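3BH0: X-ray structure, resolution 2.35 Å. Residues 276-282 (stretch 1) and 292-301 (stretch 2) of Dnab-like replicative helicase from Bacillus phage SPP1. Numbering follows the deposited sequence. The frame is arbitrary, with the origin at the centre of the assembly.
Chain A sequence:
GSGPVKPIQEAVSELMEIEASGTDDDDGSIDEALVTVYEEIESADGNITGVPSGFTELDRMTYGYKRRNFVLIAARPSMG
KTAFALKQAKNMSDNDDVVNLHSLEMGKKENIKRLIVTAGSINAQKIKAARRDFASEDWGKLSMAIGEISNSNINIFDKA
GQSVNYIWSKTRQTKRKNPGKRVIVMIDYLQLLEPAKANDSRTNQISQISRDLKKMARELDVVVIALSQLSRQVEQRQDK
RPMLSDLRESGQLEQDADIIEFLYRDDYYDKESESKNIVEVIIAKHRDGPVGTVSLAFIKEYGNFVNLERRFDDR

Stretch 1 276-282: KNIVEVI
Stretch 2 292-301: GTVSLAFIKE

Five main-chain hydrogen bonds join these two segments of the SPP1 helicase into an antiparallel pair of strands, 278-282 and 292-299, whose N-to-C directions differ by 154° and whose axes approach to 4.3 Å. Val281 and Val294 form the tightest hydrogen-bonded pair: Val281 N donates to Val294 O at 2.6 Å, and Val294 N returns a bond to Val281 O at 2.7 Å, with N-H...O angles of 163° and 170°. Two residues along, Val279 N reaches Leu296 O and Leu296 N reaches Val279 O, both at 2.8 Å but bent to about 150°. The ladder ends with a nearly straight bond, 176°, from Phe298 N to Asn277 O at 2.9 Å.

Ile278 with Ala297 and Glu280 with Ser295 are the non-hydrogen-bonded pairs between these, and Ile282 with Thr293 follows beyond Val281-Val294. Ile278 CA lies 4.8 Å from Ala297 CA, Glu280 CA 4.1 Å from Ser295 CA, and Ile282 CA 4.3 Å from Thr293 CA; in the hydrogen-bonded pairs, Val279 CA is 5.2 Å from Leu296 CA and Val281 CA is 4.9 Å from Val294 CA. CA-H groups also approach carbonyls already engaged by amides: Ile278 CA lies 3.4 Å from Leu296 O, Glu280 CA 3.5 Å from Val294 O, and Thr293 CA 3.4 Å from Val281 O.

The strand residues have extended backbones, with phi/psi near -105/120 at Val279 and -121/117 at Val294. Asn277, just before the first strand, is left-handed at 67/27, a conformation asparagine tolerates better than most residues. Gly292 opens the second strand at 152/-179, where a CB would jam against the preceding carbonyl O; glycine avoids that clash. At the far end, Lys300 turns into a 3-10 segment at -44/-65, and its N makes a weak 3.4 Å hydrogen bond to Phe298 O.

Side chains alternate between the two faces. Val279, Val281, Val294 and Leu296 share a buried face, where branched aliphatic groups suit both the extended backbone and the exclusion of water. All three valines are t, while Leu296 is m,t. Val281 CB and Val294 CB are 4.3 Å apart, and Val281 CG2 meets Leu296 CD1 at 4.1 Å. Val279 CG2 packs 3.6 Å from Phe298 CB; the Phe298 side chain (chi1 174°, chi2 50°) starts toward the first stretch, but its end leads away.

The other face, less buried, mixes polar and aliphatic residues. Ile278 (m,m) places CG2 3.8 Å from Ser295 CB and CD1 4.3 Å from Ala297 CA. Glu280 (chi1 p, chi2 t, chi3 64°) offers its aliphatic CB, 3.6 Å from Thr293 CG2, while its carboxylate is hydrogen-bonded elsewhere in the structure. Thr293 and Ser295 are both m; Ile282 (m,t) sets CG2 3.8 Å from Thr293 OG1.

At the edge, Asn277 (chi1 m, chi2 163°) and Lys300 (m,t,t,p) bring ND2 and NZ to 3.0 Å. Both groups are donors, so this is proximity without a hydrogen bond. Together the two stretches bury 627 Å², summed over both sides.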

# COMPACT_ATOMS: atom_id res chain seq x y z
N LYS A 276 -3.40 20.07 12.16
CA LYS A 276 -1.96 20.11 11.88
C LYS A 276 -1.25 18.76 12.02
O LYS A 276 -1.30 18.13 13.07
CB LYS A 276 -1.25 21.14 12.77
CG LYS A 276 0.20 21.42 12.33
CD LYS A 276 1.05 22.08 13.43
CE LYS A 276 2.37 22.62 12.84
NZ LYS A 276 3.21 23.32 13.87
N ASN A 277 -0.57 18.35 10.95
CA ASN A 277 0.18 17.10 10.92
C ASN A 277 -0.71 15.85 10.99
O ASN A 277 -0.28 14.79 11.45
CB ASN A 277 1.25 17.08 12.02
CG ASN A 277 2.35 18.12 11.80
OD1 ASN A 277 3.10 18.45 12.72
ND2 ASN A 277 2.46 18.62 10.58
N ILE A 278 -1.95 15.98 10.51
CA ILE A 278 -2.87 14.84 10.41
C ILE A 278 -3.03 14.41 8.95
O ILE A 278 -3.33 15.22 8.08
CB ILE A 278 -4.26 15.15 11.04
CG1 ILE A 278 -4.15 15.38 12.57
CG2 ILE A 278 -5.26 14.04 10.71
CD1 ILE A 278 -3.87 14.13 13.41
N VAL A 279 -2.80 13.13 8.70
CA VAL A 279 -3.15 12.51 7.45
C VAL A 279 -4.39 11.67 7.72
O VAL A 279 -4.36 10.76 8.54
CB VAL A 279 -2.01 11.63 6.90
CG1 VAL A 279 -2.51 10.73 5.76
CG2 VAL A 279 -0.88 12.50 6.40
N GLU A 280 -5.47 11.98 7.02
CA GLU A 280 -6.63 11.11 7.10
C GLU A 280 -6.69 10.08 5.96
O GLU A 280 -6.52 10.40 4.77
CB GLU A 280 -7.94 11.89 7.27
CG GLU A 280 -8.28 12.89 6.19
CD GLU A 280 -9.61 13.60 6.47
OE1 GLU A 280 -9.71 14.33 7.48
OE2 GLU A 280 -10.57 13.43 5.68
N VAL A 281 -6.88 8.83 6.37
CA VAL A 281 -7.08 7.73 5.45
C VAL A 281 -8.58 7.60 5.23
O VAL A 281 -9.32 7.16 6.11
CB VAL A 281 -6.49 6.43 6.00
CG1 VAL A 281 -6.68 5.30 5.03
CG2 VAL A 281 -5.01 6.61 6.29
N ILE A 282 -9.04 8.03 4.06
CA ILE A 282 -10.45 7.94 3.72
C ILE A 282 -10.71 6.65 2.95
O ILE A 282 -10.28 6.53 1.80
CB ILE A 282 -10.93 9.15 2.88
CG1 ILE A 282 -10.40 10.46 3.47
CG2 ILE A 282 -12.45 9.14 2.73
CD1 ILE A 282 -10.58 11.68 2.55
N GLY A 292 -15.46 4.87 5.85
CA GLY A 292 -15.24 5.93 6.82
C GLY A 292 -13.80 6.39 6.77
O GLY A 292 -13.01 5.87 5.99
N THR A 293 -13.48 7.35 7.63
CA THR A 293 -12.19 8.02 7.65
C THR A 293 -11.42 7.60 8.89
O THR A 293 -11.98 7.52 9.97
CB THR A 293 -12.39 9.56 7.65
OG1 THR A 293 -13.01 9.97 6.42
CG2 THR A 293 -11.07 10.29 7.82
N VAL A 294 -10.13 7.35 8.72
CA VAL A 294 -9.21 7.05 9.81
C VAL A 294 -8.07 8.09 9.80
O VAL A 294 -7.30 8.18 8.85
CB VAL A 294 -8.65 5.61 9.67
CG1 VAL A 294 -7.41 5.39 10.55
CG2 VAL A 294 -9.75 4.56 9.96
N SER A 295 -7.96 8.87 10.88
CA SER A 295 -6.92 9.89 10.98
C SER A 295 -5.66 9.31 11.59
O SER A 295 -5.72 8.45 12.46
CB SER A 295 -7.42 11.07 11.80
OG SER A 295 -8.63 11.59 11.26
N LEU A 296 -4.52 9.78 11.11
CA LEU A 296 -3.23 9.38 11.64
C LEU A 296 -2.34 10.61 11.79
O LEU A 296 -2.44 11.54 11.01
CB LEU A 296 -2.53 8.39 10.71
CG LEU A 296 -3.15 7.04 10.35
CD1 LEU A 296 -2.27 6.40 9.29
CD2 LEU A 296 -3.25 6.15 11.58
N ALA A 297 -1.47 10.57 12.79
CA ALA A 297 -0.45 11.59 12.99
C ALA A 297 0.71 11.26 12.08
O ALA A 297 1.26 10.17 12.15
CB ALA A 297 -0.00 11.64 14.46
N PHE A 298 1.08 12.21 11.23
CA PHE A 298 2.12 11.99 10.26
C PHE A 298 3.38 12.68 10.75
O PHE A 298 3.38 13.88 10.98
CB PHE A 298 1.67 12.56 8.91
CG PHE A 298 2.72 12.52 7.85
CD1 PHE A 298 3.43 11.35 7.58
CD2 PHE A 298 2.98 13.65 7.08
CE1 PHE A 298 4.39 11.31 6.58
CE2 PHE A 298 3.95 13.62 6.07
CZ PHE A 298 4.65 12.45 5.82
N ILE A 299 4.45 11.90 10.92
CA ILE A 299 5.74 12.46 11.31
C ILE A 299 6.54 12.64 10.03
O ILE A 299 7.25 11.73 9.58
CB ILE A 299 6.51 11.59 12.37
CG1 ILE A 299 5.62 11.20 13.56
CG2 ILE A 299 7.80 12.30 12.83
CD1 ILE A 299 4.76 12.32 14.16
N LYS A 300 6.37 13.83 9.45
CA LYS A 300 6.95 14.22 8.18
C LYS A 300 8.42 13.81 8.06
O LYS A 300 8.77 12.96 7.24
CB LYS A 300 6.80 15.74 7.99
CG LYS A 300 5.37 16.16 7.70
CD LYS A 300 5.03 17.60 8.13
CE LYS A 300 3.71 18.10 7.48
NZ LYS A 300 2.46 17.37 7.90
N GLU A 301 9.25 14.41 8.91
CA GLU A 301 10.69 14.23 8.90
C GLU A 301 11.15 12.76 8.85
O GLU A 301 12.26 12.46 8.40
CB GLU A 301 11.30 14.95 10.12
CG GLU A 301 10.90 14.32 11.47
CD GLU A 301 11.34 15.12 12.68
OE1 GLU A 301 12.32 15.89 12.56
OE2 GLU A 301 10.69 14.97 13.75